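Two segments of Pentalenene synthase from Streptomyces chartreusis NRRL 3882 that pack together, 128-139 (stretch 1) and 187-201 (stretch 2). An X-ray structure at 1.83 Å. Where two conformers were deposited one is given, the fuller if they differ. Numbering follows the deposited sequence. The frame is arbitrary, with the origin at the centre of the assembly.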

# COMPACT_ATOMS: atom_id res chain seq x y z
N LYS A 128 -8.83 -12.78 0.13
CA LYS A 128 -10.23 -12.68 -0.16
C LYS A 128 -11.09 -12.78 1.10
O LYS A 128 -12.01 -11.97 1.30
CB LYS A 128 -10.58 -13.76 -1.17
CG LYS A 128 -12.07 -13.80 -1.55
CD LYS A 128 -12.29 -14.81 -2.68
CE LYS A 128 -11.85 -16.22 -2.24
NZ LYS A 128 -12.18 -17.22 -3.31
N TYR A 129 -10.76 -13.71 2.00
CA TYR A 129 -11.50 -13.77 3.30
C TYR A 129 -11.14 -12.69 4.29
O TYR A 129 -12.00 -12.16 4.99
CB TYR A 129 -11.27 -15.11 3.96
CG TYR A 129 -11.89 -16.25 3.17
CD1 TYR A 129 -13.25 -16.27 2.90
CD2 TYR A 129 -11.11 -17.30 2.67
CE1 TYR A 129 -13.83 -17.32 2.18
CE2 TYR A 129 -11.68 -18.35 1.97
CZ TYR A 129 -13.04 -18.34 1.72
OH TYR A 129 -13.61 -19.35 1.02
N LEU A 130 -9.84 -12.42 4.41
CA LEU A 130 -9.39 -11.42 5.38
C LEU A 130 -9.92 -10.05 5.01
O LEU A 130 -10.28 -9.26 5.90
CB LEU A 130 -7.86 -11.46 5.38
CG LEU A 130 -7.06 -11.12 6.58
CD1 LEU A 130 -7.36 -12.07 7.72
CD2 LEU A 130 -5.59 -11.22 6.20
N SER A 131 -9.99 -9.72 3.72
CA SER A 131 -10.54 -8.38 3.31
C SER A 131 -12.08 -8.28 3.31
O SER A 131 -12.66 -7.18 3.20
CB SER A 131 -10.04 -8.01 1.91
OG SER A 131 -10.47 -8.90 0.91
N HIS A 132 -12.72 -9.41 3.42
CA HIS A 132 -14.19 -9.49 3.31
C HIS A 132 -14.87 -8.62 4.38
O HIS A 132 -14.55 -8.70 5.55
CB HIS A 132 -14.69 -10.95 3.37
CG HIS A 132 -16.17 -11.05 3.22
ND1 HIS A 132 -16.80 -10.86 2.00
CD2 HIS A 132 -17.14 -11.20 4.13
CE1 HIS A 132 -18.10 -10.94 2.18
NE2 HIS A 132 -18.34 -11.14 3.46
N GLY A 133 -15.76 -7.72 3.95
CA GLY A 133 -16.51 -6.88 4.88
C GLY A 133 -15.74 -5.69 5.40
O GLY A 133 -16.26 -4.94 6.19
N MET A 134 -14.51 -5.47 4.94
CA MET A 134 -13.70 -4.41 5.48
C MET A 134 -13.72 -3.24 4.53
O MET A 134 -13.69 -3.42 3.34
CB MET A 134 -12.21 -4.93 5.69
CG MET A 134 -12.09 -6.14 6.61
SD MET A 134 -12.81 -5.89 8.24
CE MET A 134 -11.91 -4.55 9.01
N SER A 135 -13.65 -2.03 5.05
CA SER A 135 -13.66 -0.84 4.25
C SER A 135 -12.38 -0.69 3.36
O SER A 135 -11.35 -1.30 3.64
CB SER A 135 -13.78 0.38 5.15
OG SER A 135 -12.52 0.71 5.76
N LEU A 136 -12.47 0.14 2.36
CA LEU A 136 -11.33 0.51 1.55
C LEU A 136 -10.19 1.14 2.42
O LEU A 136 -9.01 0.87 2.21
CB LEU A 136 -11.75 1.46 0.40
CG LEU A 136 -10.58 1.80 -0.56
CD1 LEU A 136 -10.10 0.54 -1.28
CD2 LEU A 136 -11.07 2.85 -1.55
N THR A 137 -10.58 1.91 3.43
CA THR A 137 -9.65 2.55 4.36
C THR A 137 -8.83 1.46 5.08
O THR A 137 -7.62 1.59 5.18
CB THR A 137 -10.41 3.48 5.38
OG1 THR A 137 -10.97 4.59 4.69
CG2 THR A 137 -9.47 4.05 6.46
N TRP A 138 -9.49 0.42 5.57
CA TRP A 138 -8.81 -0.63 6.29
C TRP A 138 -7.92 -1.43 5.33
O TRP A 138 -6.77 -1.77 5.67
CB TRP A 138 -9.80 -1.58 7.00
CG TRP A 138 -9.10 -2.65 7.73
CD1 TRP A 138 -8.69 -2.60 9.05
CD2 TRP A 138 -8.64 -3.90 7.22
NE1 TRP A 138 -8.04 -3.75 9.37
CE2 TRP A 138 -8.02 -4.59 8.29
CE3 TRP A 138 -8.73 -4.54 5.99
CZ2 TRP A 138 -7.40 -5.81 8.12
CZ3 TRP A 138 -8.13 -5.77 5.82
CH2 TRP A 138 -7.54 -6.42 6.88
N GLN A 139 -8.43 -1.75 4.12
CA GLN A 139 -7.67 -2.52 3.17
C GLN A 139 -6.39 -1.78 2.74
O GLN A 139 -5.35 -2.42 2.55
CB GLN A 139 -8.52 -2.87 1.93
CG GLN A 139 -9.66 -3.78 2.27
CD GLN A 139 -10.53 -4.07 1.05
OE1 GLN A 139 -10.02 -4.46 0.05
NE2 GLN A 139 -11.81 -3.90 1.16
N ILE A 187 -1.66 -6.09 14.09
CA ILE A 187 -2.63 -5.28 14.83
C ILE A 187 -3.81 -4.91 13.96
O ILE A 187 -4.98 -5.06 14.37
CB ILE A 187 -1.99 -4.02 15.42
CG1 ILE A 187 -1.05 -4.40 16.58
CG2 ILE A 187 -3.06 -3.06 15.98
CD1 ILE A 187 0.06 -3.37 16.82
N ASP A 188 -3.52 -4.51 12.72
CA ASP A 188 -4.59 -4.17 11.77
C ASP A 188 -5.60 -5.34 11.66
O ASP A 188 -6.78 -5.11 11.59
CB ASP A 188 -4.04 -3.90 10.37
CG ASP A 188 -3.17 -2.65 10.28
OD1 ASP A 188 -3.31 -1.70 11.08
OD2 ASP A 188 -2.38 -2.59 9.34
N ALA A 189 -5.13 -6.58 11.67
CA ALA A 189 -6.03 -7.66 11.45
C ALA A 189 -6.97 -7.85 12.66
O ALA A 189 -7.91 -8.64 12.56
CB ALA A 189 -5.29 -8.95 11.19
N GLY A 190 -6.66 -7.24 13.82
CA GLY A 190 -7.53 -7.35 14.96
C GLY A 190 -8.94 -6.83 14.67
O GLY A 190 -9.94 -7.35 15.18
N GLU A 191 -9.00 -5.80 13.85
CA GLU A 191 -10.25 -5.16 13.46
C GLU A 191 -11.05 -6.18 12.59
O GLU A 191 -12.23 -6.42 12.84
CB GLU A 191 -9.94 -3.90 12.64
CG GLU A 191 -9.51 -2.72 13.47
CD GLU A 191 -8.75 -1.68 12.67
OE1 GLU A 191 -9.31 -0.65 12.22
OE2 GLU A 191 -7.55 -1.91 12.47
N ARG A 192 -10.39 -6.87 11.66
CA ARG A 192 -11.07 -7.92 10.91
C ARG A 192 -11.59 -9.06 11.78
O ARG A 192 -12.70 -9.53 11.54
CB ARG A 192 -10.19 -8.47 9.78
CG ARG A 192 -10.65 -9.76 9.11
CD ARG A 192 -12.00 -9.45 8.43
NE ARG A 192 -12.39 -10.61 7.66
CZ ARG A 192 -13.11 -11.60 8.17
NH1 ARG A 192 -13.48 -11.57 9.42
NH2 ARG A 192 -13.47 -12.65 7.44
N SER A 193 -10.78 -9.50 12.75
CA SER A 193 -11.07 -10.63 13.58
C SER A 193 -12.28 -10.42 14.51
O SER A 193 -13.03 -11.36 14.77
CB SER A 193 -9.86 -10.96 14.43
OG SER A 193 -10.19 -11.94 15.37
N ARG A 194 -12.44 -9.20 14.98
CA ARG A 194 -13.43 -8.85 15.94
C ARG A 194 -14.60 -8.07 15.36
O ARG A 194 -15.63 -7.97 16.00
CB ARG A 194 -12.78 -8.08 17.04
CG ARG A 194 -13.65 -7.96 18.29
CD ARG A 194 -12.90 -7.22 19.37
NE ARG A 194 -13.65 -7.19 20.61
CZ ARG A 194 -13.23 -6.66 21.74
NH1 ARG A 194 -12.03 -6.08 21.86
NH2 ARG A 194 -14.04 -6.70 22.77
N GLY A 195 -14.44 -7.48 14.19
CA GLY A 195 -15.57 -6.90 13.43
C GLY A 195 -15.82 -5.48 13.81
O GLY A 195 -16.94 -5.11 14.08
N PHE A 196 -14.77 -4.66 13.86
CA PHE A 196 -14.94 -3.27 14.01
C PHE A 196 -13.83 -2.59 13.19
O PHE A 196 -12.95 -3.27 12.71
CB PHE A 196 -14.84 -2.88 15.50
CG PHE A 196 -13.43 -2.99 16.07
CD1 PHE A 196 -12.89 -4.21 16.41
CD2 PHE A 196 -12.64 -1.87 16.20
CE1 PHE A 196 -11.59 -4.32 16.90
CE2 PHE A 196 -11.33 -1.98 16.68
CZ PHE A 196 -10.80 -3.21 16.99
N GLU A 197 -13.87 -1.28 13.10
CA GLU A 197 -12.80 -0.48 12.55
C GLU A 197 -12.52 0.70 13.42
O GLU A 197 -13.44 1.37 13.89
CB GLU A 197 -13.11 -0.01 11.14
CG GLU A 197 -13.08 -1.19 10.17
CD GLU A 197 -13.21 -0.81 8.68
OE1 GLU A 197 -12.89 0.40 8.36
OE2 GLU A 197 -13.64 -1.78 7.90
N VAL A 198 -11.24 0.98 13.62
CA VAL A 198 -10.83 2.09 14.49
C VAL A 198 -11.07 3.38 13.71
O VAL A 198 -10.75 3.42 12.51
CB VAL A 198 -9.32 2.01 14.88
CG1 VAL A 198 -8.88 3.27 15.64
CG2 VAL A 198 -9.06 0.82 15.76
N PRO A 199 -11.61 4.45 14.37
CA PRO A 199 -11.84 5.71 13.62
C PRO A 199 -10.60 6.25 13.01
O PRO A 199 -9.55 6.33 13.70
CB PRO A 199 -12.43 6.66 14.67
CG PRO A 199 -13.17 5.72 15.57
CD PRO A 199 -12.30 4.47 15.67
N ALA A 200 -10.67 6.61 11.71
CA ALA A 200 -9.46 6.89 10.92
C ALA A 200 -8.65 8.03 11.51
O ALA A 200 -7.42 7.98 11.48
CB ALA A 200 -9.79 7.15 9.45
N GLN A 201 -9.33 9.04 12.06
CA GLN A 201 -8.63 10.18 12.69
C GLN A 201 -7.90 9.78 13.99
O GLN A 201 -6.93 10.42 14.32
CB GLN A 201 -9.58 11.38 12.92
CG GLN A 201 -10.71 11.15 13.91
CD GLN A 201 -11.97 10.53 13.31
OE1 GLN A 201 -11.94 9.48 12.66
NE2 GLN A 201 -13.08 11.15 13.58
O HOH W 1 -15.38 -3.92 9.13

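Each stretch joins the end of one helix to the start of another. In stretch 1 a helix runs through Leu130, and a type II beta turn from Ser131 to Met134 follows. The turn is closed by Met134 N donating to Ser131 O at 3.1 Å. Gly133 has positive phi, which favours glycine. A new helix starts at Leu136, with Ser135 at the N-cap position. In stretch 2 the helix ends at Arg194. Gly195 then leaves helical geometry with positive phi, and both Gly195 N and Phe196 N bond back to Glu191 O, at 2.8 and 3.3 Å. Pro199 is the N-cap residue of the next helix. The closest CA pairs across the contact are Leu130 with Arg192, Trp138 with Glu197, and Thr137 with Ala200.

Arg192 has the largest area covered by the other stretch. It reaches the end of the first helix of stretch 1, where backbone carbonyls lack their usual helical partners. Arg192 NE and NH2 both donate to Tyr129 O, at 3.1 and 2.9 Å. This carbonyl lies near the guanidinium plane, as suits a forked bond. It also accepts a weak bond from His132 N.

Glu197 grips the start of the second helix. Its OE2 accepts from Ser135 N at 2.9 Å, nearly in line with the N-H bond. Its OE1 accepts from Ser135 OG at 2.6 Å, a short contact. The same OG accepts from Trp138 N at 3.0 Å, which caps the helix. Ser135 thus links the carboxylate to the helix start through its own hydroxyl. Water 1 donates to Glu197 OE2 at 3.0 Å and to Gly133 O at 3.2 Å, bridging two acceptors that do not bond directly.

Trp138 points toward stretch 2 and meets the helix there with the edge of its indole. Trp138 NE1 donates to Asp188 O at 2.9 Å. That carbonyl lies near the ring plane, at its edge, as an indole N-H requires. Ala189 CA also lies at the ring edge, 4.0 Å from Trp138 CZ2. Trp138 CB packs 3.9 Å from Glu197 CD.

Met134 fills the space between these polar groups. Its SD lies 3.7 Å from Arg192 CD, and its CE lies 3.4 Å from Glu197 OE2. Within stretch 2, Glu191 OE1 accepts from Val198 N at 2.9 Å, tying the helix to the loop that follows. Farther along, Thr137 CG2 meets Ala200 CB at 4.3 Å, a small apolar contact.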